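Glutathione S-transferase-like protein (Methylobacillus flagellatus, PDB 4GLT) binds glutathione and probably acts as a transferase of the glutathione S-transferase family, pairing a thioredoxin-like domain with an all-helical one. Local coordinates at residues 37-42 with 215-220; 125-130 with 185-190; 158-163 with 202-207. All blocks are in the same frame, centred on the assembly; numbering follows the deposited sequence.

In the fold
Contact 1 (37-42 with 215-220) joins the thioredoxin-like N-terminal domain to the end of the chain, while contacts 2 and 3 lie within the all-helical C-terminal domain. Contact 2 (125-130 with 185-190) touches the bound glutathione directly through Tyr187. The other two stand back from it: the side chain of Arg38 is about 10 Å from a bound glutathione, that of Met159 in contact 3 (158-163 with 202-207) about 14 Å. Contacts 2 and 3, with centres about 17 Å apart, meet where Leu185 CD2 packs 4.1 Å from Leu204 CD1. Contact 1 touches neither, its centre lying about 19 Å from that of contact 2 and 21 Å from that of contact 3.

Contact 1 (37-42 with 215-220)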
loop_
_atom_site.group_PDB
_atom_site.type_symbol
_atom_site.label_atom_id
_atom_site.label_comp_id
_atom_site.label_asym_id
_atom_site.label_seq_id
_atom_site.Cartn_x
_atom_site.Cartn_y
_atom_site.Cartn_z
ATOM N N VAL A 37 8.908 6.873 -6.601
ATOM C CA VAL A 37 8.213 7.567 -7.690
ATOM C C VAL A 37 9.172 8.428 -8.523
ATOM O O VAL A 37 9.160 8.377 -9.748
ATOM C CB VAL A 37 7.055 8.448 -7.162
ATOM C CG1 VAL A 37 6.337 9.125 -8.310
ATOM C CG2 VAL A 37 6.071 7.610 -6.368
ATOM N N ARG A 38 10.004 9.229 -7.865
ATOM C CA ARG A 38 10.932 10.075 -8.609
ATOM C C ARG A 38 11.844 9.215 -9.471
ATOM O O ARG A 38 12.093 9.537 -10.633
ATOM C CB ARG A 38 11.755 10.952 -7.673
ATOM C CG ARG A 38 10.916 11.906 -6.839
ATOM C CD ARG A 38 11.633 12.251 -5.546
ATOM N NE ARG A 38 12.647 13.288 -5.721
ATOM C CZ ARG A 38 13.667 13.478 -4.887
ATOM N NH1 ARG A 38 13.815 12.688 -3.833
ATOM N NH2 ARG A 38 14.543 14.448 -5.108
ATOM N N VAL A 39 12.327 8.108 -8.913
ATOM C CA VAL A 39 13.263 7.253 -9.636
ATOM C C VAL A 39 12.627 6.624 -10.871
ATOM O O VAL A 39 13.293 6.416 -11.896
ATOM C CB VAL A 39 13.873 6.148 -8.738
ATOM C CG1 VAL A 39 14.515 5.052 -9.590
ATOM C CG2 VAL A 39 14.920 6.735 -7.803
ATOM N N VAL A 40 11.347 6.298 -10.775
ATOM C CA VAL A 40 10.663 5.653 -11.884
ATOM C C VAL A 40 10.502 6.697 -12.973
ATOM O O VAL A 40 10.697 6.404 -14.151
ATOM C CB VAL A 40 9.297 5.089 -11.451
ATOM C CG1 VAL A 40 8.366 4.930 -12.644
ATOM C CG2 VAL A 40 9.481 3.765 -10.727
ATOM N N ALA A 41 10.185 7.926 -12.556
ATOM C CA ALA A 41 10.009 9.041 -13.484
ATOM C C ALA A 41 11.241 9.224 -14.362
ATOM O O ALA A 41 11.128 9.444 -15.570
ATOM C CB ALA A 41 9.700 10.329 -12.724
ATOM N N ALA A 42 12.415 9.142 -13.742
ATOM C CA ALA A 42 13.674 9.302 -14.456
ATOM C C ALA A 42 13.915 8.122 -15.385
ATOM O O ALA A 42 14.313 8.299 -16.528
ATOM C CB ALA A 42 14.822 9.452 -13.476
ATOM N N ALA A 215 22.092 7.517 -12.068
ATOM C CA ALA A 215 21.767 8.895 -11.761
ATOM C C ALA A 215 20.370 8.952 -11.160
ATOM O O ALA A 215 20.156 9.559 -10.109
ATOM C CB ALA A 215 21.858 9.752 -13.013
ATOM N N SER A 216 19.416 8.306 -11.825
ATOM C CA SER A 216 18.051 8.264 -11.315
ATOM C C SER A 216 18.112 8.025 -9.821
ATOM O O SER A 216 17.616 8.825 -9.024
ATOM C CB SER A 216 17.262 7.136 -11.976
ATOM O OG SER A 216 17.968 5.908 -11.880
ATOM N N PHE A 217 18.733 6.915 -9.443
ATOM C CA PHE A 217 18.821 6.550 -8.039
ATOM C C PHE A 217 19.660 7.534 -7.229
ATOM O O PHE A 217 19.158 8.154 -6.294
ATOM C CB PHE A 217 19.347 5.125 -7.865
ATOM C CG PHE A 217 19.269 4.641 -6.454
ATOM C CD1 PHE A 217 18.043 4.554 -5.813
ATOM C CD2 PHE A 217 20.413 4.294 -5.760
ATOM C CE1 PHE A 217 17.955 4.125 -4.505
ATOM C CE2 PHE A 217 20.333 3.864 -4.449
ATOM C CZ PHE A 217 19.103 3.781 -3.819
ATOM N N LYS A 218 20.930 7.682 -7.599
ATOM C CA LYS A 218 21.847 8.534 -6.851
ATOM C C LYS A 218 21.394 9.988 -6.798
ATOM O O LYS A 218 21.651 10.689 -5.822
ATOM C CB LYS A 218 23.264 8.451 -7.425
ATOM C CG LYS A 218 24.312 9.060 -6.506
ATOM C CD LYS A 218 25.693 9.098 -7.136
ATOM C CE LYS A 218 26.655 9.879 -6.254
ATOM N NZ LYS A 218 28.000 10.038 -6.875
ATOM N N ASP A 219 20.722 10.438 -7.852
ATOM C CA ASP A 219 20.278 11.821 -7.942
ATOM C C ASP A 219 19.124 12.140 -7.005
ATOM O O ASP A 219 18.686 13.286 -6.926
ATOM C CB ASP A 219 19.846 12.146 -9.370
ATOM C CG ASP A 219 20.998 12.594 -10.241
ATOM O OD1 ASP A 219 22.147 12.632 -9.748
ATOM O OD2 ASP A 219 20.746 12.914 -11.422
ATOM N N THR A 220 18.619 11.132 -6.306
ATOM C CA THR A 220 17.428 11.324 -5.482
ATOM C C THR A 220 17.626 10.929 -4.016
ATOM O O THR A 220 16.657 10.787 -3.276
ATOM C CB THR A 220 16.225 10.550 -6.057
ATOM O OG1 THR A 220 16.557 9.161 -6.156
ATOM C CG2 THR A 220 15.846 11.084 -7.443
#
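Val39 and Thr220 meet through branches set by their first torsions: chi1 of 164° leaves Val39 CG1 opposite the backbone N and swings CG2 beside that N, while chi1 of 57° tucks Thr220 OG1 between its own N and carbonyl carbon. As a result Val39 CG2 lies 3.4 Å from Thr220 OG1, the two side chains crossing at about a right angle. The contact is part of the domain interface of the glutathione S-transferase fold. Helix 32-44, which follows the first strand of the thioredoxin-like sheet, is met here by the short helix 215-218 and the turn after it, close to the C-terminus.

The same Val39 methyl also lies 3.6 Å from Ser216 O and reaches the rim of the Phe217 ring near the ring plane. It therefore presses an apolar surface on the carbonyl end of the short helix, with Thr220 OG1 just beside it. That end is bound by Arg35, one turn before Val39 on the same face of helix 32-44: it gives hydrogen bonds to Phe217 O and Thr220 OG1 and makes a cation-pi contact with the Phe217 ring. Polar grip and apolar packing thus come from neighbouring turns of one helix. Val39 also touches Ile179 of helix 176-191.

Farther along, Ala42 CB packs 3.7 Å from Ser216 CB, and Ser216 OG is hydrogen-bonded to Glu43 OE2, so both ends of the short segment are tied to helix 32-44. At the opposite end the long side chain of Arg38 bends at CG-CD and runs past Thr220 in the reverse direction. Thr220 CB lies over one face of its guanidinium, displaced toward the rim, 3.9 Å from Arg38 NH1.

Contact 2 (125-130 with 185-190); sequences AAVAAV and LGYLEL. With GSH (glutathione), chain E.
Tyr187 reaches across from helix 176-191 to helix 106-133 and carries most of the contact. Its ring is met at the edge, in plane, by Ala126 CB, 3.9 Å from Tyr187 CE2, while Val127 CG2 comes obliquely, 3.7 Å from the same ring carbon, the valine and tyrosine side chains crossing at about a right angle. Just beyond, Tyr187 OH donates a hydrogen bond of 2.9 Å to O31 on the glycyl carboxylate of glutathione. Val127 CG2 lies 3.5 Å from this hydroxyl and also approaches glutathione CA3, lining the pocket with a methyl group.

A chi1 of -169°, which sets CG opposite the backbone N, sends the ring toward the neighbouring helix. Beside the ring, one residue on, Leu188 CD2 packs 4.0 Å from Ala126 CB, which is thus touched by both Tyr187 and Leu188. The two helices belong to the all-helical C-terminal domain of the glutathione S-transferase fold; their segments 125-130 and 185-190 run nearly parallel, 16° apart, with axes 10.8 Å apart at closest approach.

Farther out, Arg191 NE is hydrogen-bonded to Tyr187 OH and is likely to fix its orientation, and Arg191 NH2 binds glutathione as well. The tripeptide is held from the thioredoxin-like domain by Thr30, Ser31, Ile71, Asp84 and Ser85, while helix 142-162 packs on Ala125 and Ala129 behind helix 106-133.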
loop_
_atom_site.group_PDB
_atom_site.type_symbol
_atom_site.label_atom_id
_atom_site.label_comp_id
_atom_site.label_asym_id
_atom_site.label_seq_id
_atom_site.Cartn_x
_atom_site.Cartn_y
_atom_site.Cartn_z
ATOM N N ALA A 125 7.704 -0.597 8.193
ATOM C CA ALA A 125 8.100 -1.064 9.516
ATOM C C ALA A 125 9.110 -0.085 10.111
ATOM O O ALA A 125 9.004 0.302 11.278
ATOM C CB ALA A 125 8.660 -2.475 9.443
ATOM N N ALA A 126 10.055 0.343 9.280
ATOM C CA ALA A 126 11.053 1.342 9.657
ATOM C C ALA A 126 10.438 2.693 10.004
ATOM O O ALA A 126 10.826 3.327 10.980
ATOM C CB ALA A 126 12.076 1.503 8.545
ATOM N N VAL A 127 9.495 3.145 9.191
ATOM C CA VAL A 127 8.829 4.403 9.461
ATOM C C VAL A 127 8.149 4.306 10.814
ATOM O O VAL A 127 8.150 5.261 11.607
ATOM C CB VAL A 127 7.787 4.736 8.372
ATOM C CG1 VAL A 127 6.805 5.801 8.859
ATOM C CG2 VAL A 127 8.488 5.189 7.105
ATOM N N ALA A 128 7.574 3.136 11.073
ATOM C CA ALA A 128 6.838 2.904 12.307
ATOM C C ALA A 128 7.786 3.060 13.479
ATOM O O ALA A 128 7.552 3.852 14.397
ATOM C CB ALA A 128 6.221 1.517 12.298
ATOM N N ALA A 129 8.873 2.302 13.432
ATOM C CA ALA A 129 9.905 2.402 14.440
ATOM C C ALA A 129 10.313 3.867 14.625
ATOM O O ALA A 129 10.180 4.427 15.718
ATOM C CB ALA A 129 11.099 1.550 14.046
ATOM N N VAL A 130 10.788 4.486 13.545
ATOM C CA VAL A 130 11.280 5.862 13.591
ATOM C C VAL A 130 10.296 6.824 14.249
ATOM O O VAL A 130 10.649 7.557 15.168
ATOM C CB VAL A 130 11.610 6.404 12.190
ATOM C CG1 VAL A 130 11.884 7.905 12.264
ATOM C CG2 VAL A 130 12.791 5.656 11.592
ATOM N N LEU A 185 16.487 0.430 1.260
ATOM C CA LEU A 185 17.831 0.466 1.839
ATOM C C LEU A 185 18.298 1.891 2.145
ATOM O O LEU A 185 18.830 2.174 3.227
ATOM C CB LEU A 185 18.813 -0.193 0.882
ATOM C CG LEU A 185 18.486 -1.652 0.541
ATOM C CD1 LEU A 185 19.186 -2.107 -0.729
ATOM C CD2 LEU A 185 18.831 -2.567 1.707
ATOM N N GLY A 186 18.107 2.784 1.183
ATOM C CA GLY A 186 18.493 4.174 1.361
ATOM C C GLY A 186 17.752 4.754 2.544
ATOM O O GLY A 186 18.289 5.573 3.286
ATOM N N TYR A 187 16.513 4.320 2.737
ATOM C CA TYR A 187 15.764 4.792 3.884
ATOM C C TYR A 187 16.425 4.315 5.170
ATOM O O TYR A 187 16.584 5.083 6.131
ATOM C CB TYR A 187 14.304 4.351 3.842
ATOM C CG TYR A 187 13.497 5.066 4.895
ATOM C CD1 TYR A 187 13.356 6.448 4.854
ATOM C CD2 TYR A 187 12.915 4.379 5.951
ATOM C CE1 TYR A 187 12.640 7.124 5.818
ATOM C CE2 TYR A 187 12.190 5.056 6.928
ATOM C CZ TYR A 187 12.061 6.430 6.848
ATOM O OH TYR A 187 11.358 7.138 7.798
ATOM N N LEU A 188 16.818 3.048 5.195
ATOM C CA LEU A 188 17.526 2.544 6.363
ATOM C C LEU A 188 18.735 3.421 6.661
ATOM O O LEU A 188 18.925 3.864 7.790
ATOM C CB LEU A 188 17.936 1.081 6.180
ATOM C CG LEU A 188 16.726 0.162 5.972
ATOM C CD1 LEU A 188 17.138 -1.294 6.079
ATOM C CD2 LEU A 188 15.635 0.479 6.986
ATOM N N GLU A 189 19.546 3.686 5.645
ATOM C CA GLU A 189 20.735 4.492 5.856
ATOM C C GLU A 189 20.385 5.868 6.411
ATOM O O GLU A 189 21.064 6.392 7.291
ATOM C CB GLU A 189 21.523 4.625 4.562
ATOM C CG GLU A 189 22.149 3.321 4.098
ATOM C CD GLU A 189 23.411 3.551 3.292
ATOM O OE1 GLU A 189 23.685 4.719 2.941
ATOM O OE2 GLU A 189 24.133 2.570 3.014
ATOM N N LEU A 190 19.323 6.460 5.891
ATOM C CA LEU A 190 18.922 7.778 6.345
ATOM C C LEU A 190 18.547 7.741 7.821
ATOM O O LEU A 190 18.921 8.626 8.586
ATOM C CB LEU A 190 17.740 8.299 5.517
ATOM C CG LEU A 190 16.976 9.503 6.085
ATOM C CD1 LEU A 190 17.889 10.715 6.198
ATOM C CD2 LEU A 190 15.755 9.824 5.238
HETATM N N1 GSH E . 1.472 4.244 1.056
HETATM C CA1 GSH E . 1.978 5.589 0.703
HETATM C C1 GSH E . 2.812 5.366 -0.521
HETATM O O11 GSH E . 3.011 6.296 -1.322
HETATM O O12 GSH E . 3.267 4.218 -0.706
HETATM C CB1 GSH E . 2.759 6.181 1.890
HETATM C CG1 GSH E . 3.258 7.610 1.633
HETATM C CD1 GSH E . 4.045 8.140 2.829
HETATM O OE1 GSH E . 4.090 7.505 3.873
HETATM N N2 GSH E . 4.665 9.316 2.665
HETATM C CA2 GSH E . 5.367 10.086 3.697
HETATM C C2 GSH E . 6.669 9.472 4.148
HETATM O O2 GSH E . 7.393 8.884 3.356
HETATM C CB2 GSH E . 4.446 10.363 4.877
HETATM S SG2 GSH E . 3.114 11.496 4.421
HETATM N N3 GSH E . 6.993 9.618 5.429
HETATM C CA3 GSH E . 8.176 9.003 6.012
HETATM C C3 GSH E . 9.402 9.892 5.962
HETATM O O31 GSH E . 10.323 9.682 6.782
HETATM O O32 GSH E . 9.460 10.797 5.097
#

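Contact 3 (158-163 with 202-207)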
loop_
_atom_site.group_PDB
_atom_site.type_symbol
_atom_site.label_atom_id
_atom_site.label_comp_id
_atom_site.label_asym_id
_atom_site.label_seq_id
_atom_site.Cartn_x
_atom_site.Cartn_y
_atom_site.Cartn_z
ATOM N N ARG A 158 15.244 -12.193 4.010
ATOM C CA ARG A 158 14.550 -12.835 2.906
ATOM C C ARG A 158 15.024 -12.276 1.572
ATOM O O ARG A 158 15.369 -13.025 0.664
ATOM C CB ARG A 158 13.039 -12.662 3.047
ATOM C CG ARG A 158 12.240 -13.197 1.869
ATOM C CD ARG A 158 12.342 -14.713 1.800
ATOM N NE ARG A 158 11.709 -15.273 0.604
ATOM C CZ ARG A 158 11.295 -16.535 0.502
ATOM N NH1 ARG A 158 11.438 -17.364 1.528
ATOM N NH2 ARG A 158 10.736 -16.971 -0.619
ATOM N N MET A 159 15.023 -10.955 1.440
ATOM C CA MET A 159 15.497 -10.358 0.204
ATOM C C MET A 159 16.907 -10.860 -0.087
ATOM O O MET A 159 17.207 -11.320 -1.195
ATOM C CB MET A 159 15.437 -8.836 0.284
ATOM C CG MET A 159 14.029 -8.293 0.097
ATOM S SD MET A 159 13.845 -6.541 0.473
ATOM C CE MET A 159 12.102 -6.308 0.134
ATOM N N ASP A 160 17.759 -10.817 0.931
ATOM C CA ASP A 160 19.148 -11.198 0.758
ATOM C C ASP A 160 19.312 -12.636 0.276
ATOM O O ASP A 160 20.207 -12.921 -0.511
ATOM C CB ASP A 160 19.956 -10.977 2.037
ATOM C CG ASP A 160 21.438 -11.249 1.833
ATOM O OD1 ASP A 160 21.964 -12.185 2.467
ATOM O OD2 ASP A 160 22.071 -10.539 1.021
ATOM N N GLN A 161 18.456 -13.536 0.751
ATOM C CA GLN A 161 18.482 -14.921 0.286
ATOM C C GLN A 161 18.019 -15.023 -1.161
ATOM O O GLN A 161 18.525 -15.837 -1.933
ATOM C CB GLN A 161 17.599 -15.803 1.162
ATOM C CG GLN A 161 18.234 -16.209 2.475
ATOM C CD GLN A 161 17.199 -16.422 3.558
ATOM O OE1 GLN A 161 17.402 -17.213 4.479
ATOM N NE2 GLN A 161 16.073 -15.713 3.454
ATOM N N ASP A 162 17.048 -14.192 -1.518
ATOM C CA ASP A 162 16.482 -14.231 -2.853
ATOM C C ASP A 162 17.422 -13.692 -3.922
ATOM O O ASP A 162 17.183 -13.879 -5.113
ATOM C CB ASP A 162 15.148 -13.499 -2.872
ATOM C CG ASP A 162 14.090 -14.245 -2.109
ATOM O OD1 ASP A 162 14.382 -15.376 -1.680
ATOM O OD2 ASP A 162 12.977 -13.718 -1.937
ATOM N N LEU A 163 18.499 -13.042 -3.498
ATOM C CA LEU A 163 19.430 -12.437 -4.445
ATOM C C LEU A 163 20.750 -13.189 -4.511
ATOM O O LEU A 163 21.735 -12.688 -5.048
ATOM C CB LEU A 163 19.673 -10.966 -4.100
ATOM C CG LEU A 163 18.495 -10.023 -4.328
ATOM C CD1 LEU A 163 18.832 -8.626 -3.824
ATOM C CD2 LEU A 163 18.091 -9.987 -5.795
ATOM N N PRO A 202 25.305 -9.421 2.022
ATOM C CA PRO A 202 26.228 -9.151 0.923
ATOM C C PRO A 202 25.543 -9.016 -0.432
ATOM O O PRO A 202 25.932 -8.162 -1.228
ATOM C CB PRO A 202 27.178 -10.360 0.943
ATOM C CG PRO A 202 26.452 -11.424 1.694
ATOM C CD PRO A 202 25.586 -10.704 2.687
ATOM N N ASN A 203 24.536 -9.845 -0.697
ATOM C CA ASN A 203 23.781 -9.725 -1.942
ATOM C C ASN A 203 23.073 -8.368 -2.038
ATOM O O ASN A 203 23.047 -7.746 -3.089
ATOM C CB ASN A 203 22.762 -10.859 -2.080
ATOM C CG ASN A 203 23.403 -12.229 -2.021
ATOM O OD1 ASN A 203 24.254 -12.570 -2.848
ATOM N ND2 ASN A 203 22.981 -13.035 -1.052
ATOM N N LEU A 204 22.501 -7.916 -0.932
ATOM C CA LEU A 204 21.785 -6.647 -0.921
ATOM C C LEU A 204 22.737 -5.472 -1.131
ATOM O O LEU A 204 22.454 -4.571 -1.913
ATOM C CB LEU A 204 20.994 -6.470 0.378
ATOM C CG LEU A 204 19.643 -7.185 0.532
ATOM C CD1 LEU A 204 18.889 -6.666 1.755
ATOM C CD2 LEU A 204 18.788 -7.015 -0.716
ATOM N N ALA A 205 23.867 -5.492 -0.431
ATOM C CA ALA A 205 24.881 -4.456 -0.594
ATOM C C ALA A 205 25.383 -4.406 -2.041
ATOM O O ALA A 205 25.578 -3.325 -2.598
ATOM C CB ALA A 205 26.034 -4.685 0.371
ATOM N N ARG A 206 25.583 -5.577 -2.641
ATOM C CA ARG A 206 25.917 -5.668 -4.064
ATOM C C ARG A 206 24.839 -5.057 -4.959
ATOM O O ARG A 206 25.141 -4.371 -5.939
ATOM C CB ARG A 206 26.121 -7.121 -4.474
ATOM C CG ARG A 206 25.965 -7.342 -5.971
ATOM C CD ARG A 206 26.596 -8.657 -6.416
ATOM N NE ARG A 206 26.060 -9.791 -5.667
ATOM C CZ ARG A 206 24.884 -10.360 -5.916
ATOM N NH1 ARG A 206 24.114 -9.900 -6.897
ATOM N NH2 ARG A 206 24.471 -11.386 -5.183
ATOM N N HIS A 207 23.581 -5.332 -4.631
ATOM C CA HIS A 207 22.464 -4.770 -5.369
ATOM C C HIS A 207 22.486 -3.259 -5.194
ATOM O O HIS A 207 22.367 -2.508 -6.159
ATOM C CB HIS A 207 21.150 -5.348 -4.845
ATOM C CG HIS A 207 19.944 -4.955 -5.646
ATOM N ND1 HIS A 207 19.242 -3.786 -5.422
ATOM C CD2 HIS A 207 19.307 -5.587 -6.662
ATOM C CE1 HIS A 207 18.228 -3.716 -6.266
ATOM N NE2 HIS A 207 18.250 -4.793 -7.035
#
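The end of helix 142-162 (residues 158-162) and the start of helix 202-212 (residues 202-207) cross at 78°, their axes 8.2 Å apart at closest approach; the last turn of one meets the first turn of the other, with Asp160 and Leu204 nearest. Asp160, with CG opposite its backbone N (chi1 -175°), turns its carboxylate to the amino end of helix 202-212. There OD2 accepts a hydrogen bond from Leu204 N, 3.3 Å long and met nearly along the C-O direction. The Asn203 side chain crosses that of Asp160 at about a right angle, yet the amide and carboxylate planes are only moderately inclined to each other. Asn203 ND2 gives a weak bond to Asp160 O at 2.8 Å and a longer weak one to Asp160 OD2.

Leu163, just past the end of helix 142-162, supplies both backbone and side chain. Arg206, bent at CG-CD, brings NH2 to 3.0 Å from Leu163 O; the bond is fairly straight (160°), with the carbonyl oxygen in the guanidinium plane. The same NH2 makes a weak bond to Asn203 OD1. It thereby bridges two acceptors, Asn203 OD1 and Leu163 O, which stand 3.3 Å apart and could not bond each other. Arg206 NH1 turns to Arg166 O in the loop beyond.

Beneath the polar layer, Leu163 CD1 packs 3.5 Å from Leu204 CD2, which also lies 3.9 Å from Met159 CB. This packing is continuous with the interior of the glutathione S-transferase C-terminal domain: the Met159 side chain packs on helices 106-133 and 176-191, and His207, touched by Leu163 CD1, is hydrogen-bonded through NE2 to Asp178 in the first turn of helix 176-191.

Asp160 probably favours the dipole of helix 202-212 at its amino end; Arg206, bonding the carbonyl just beyond helix 142-162, may act likewise there.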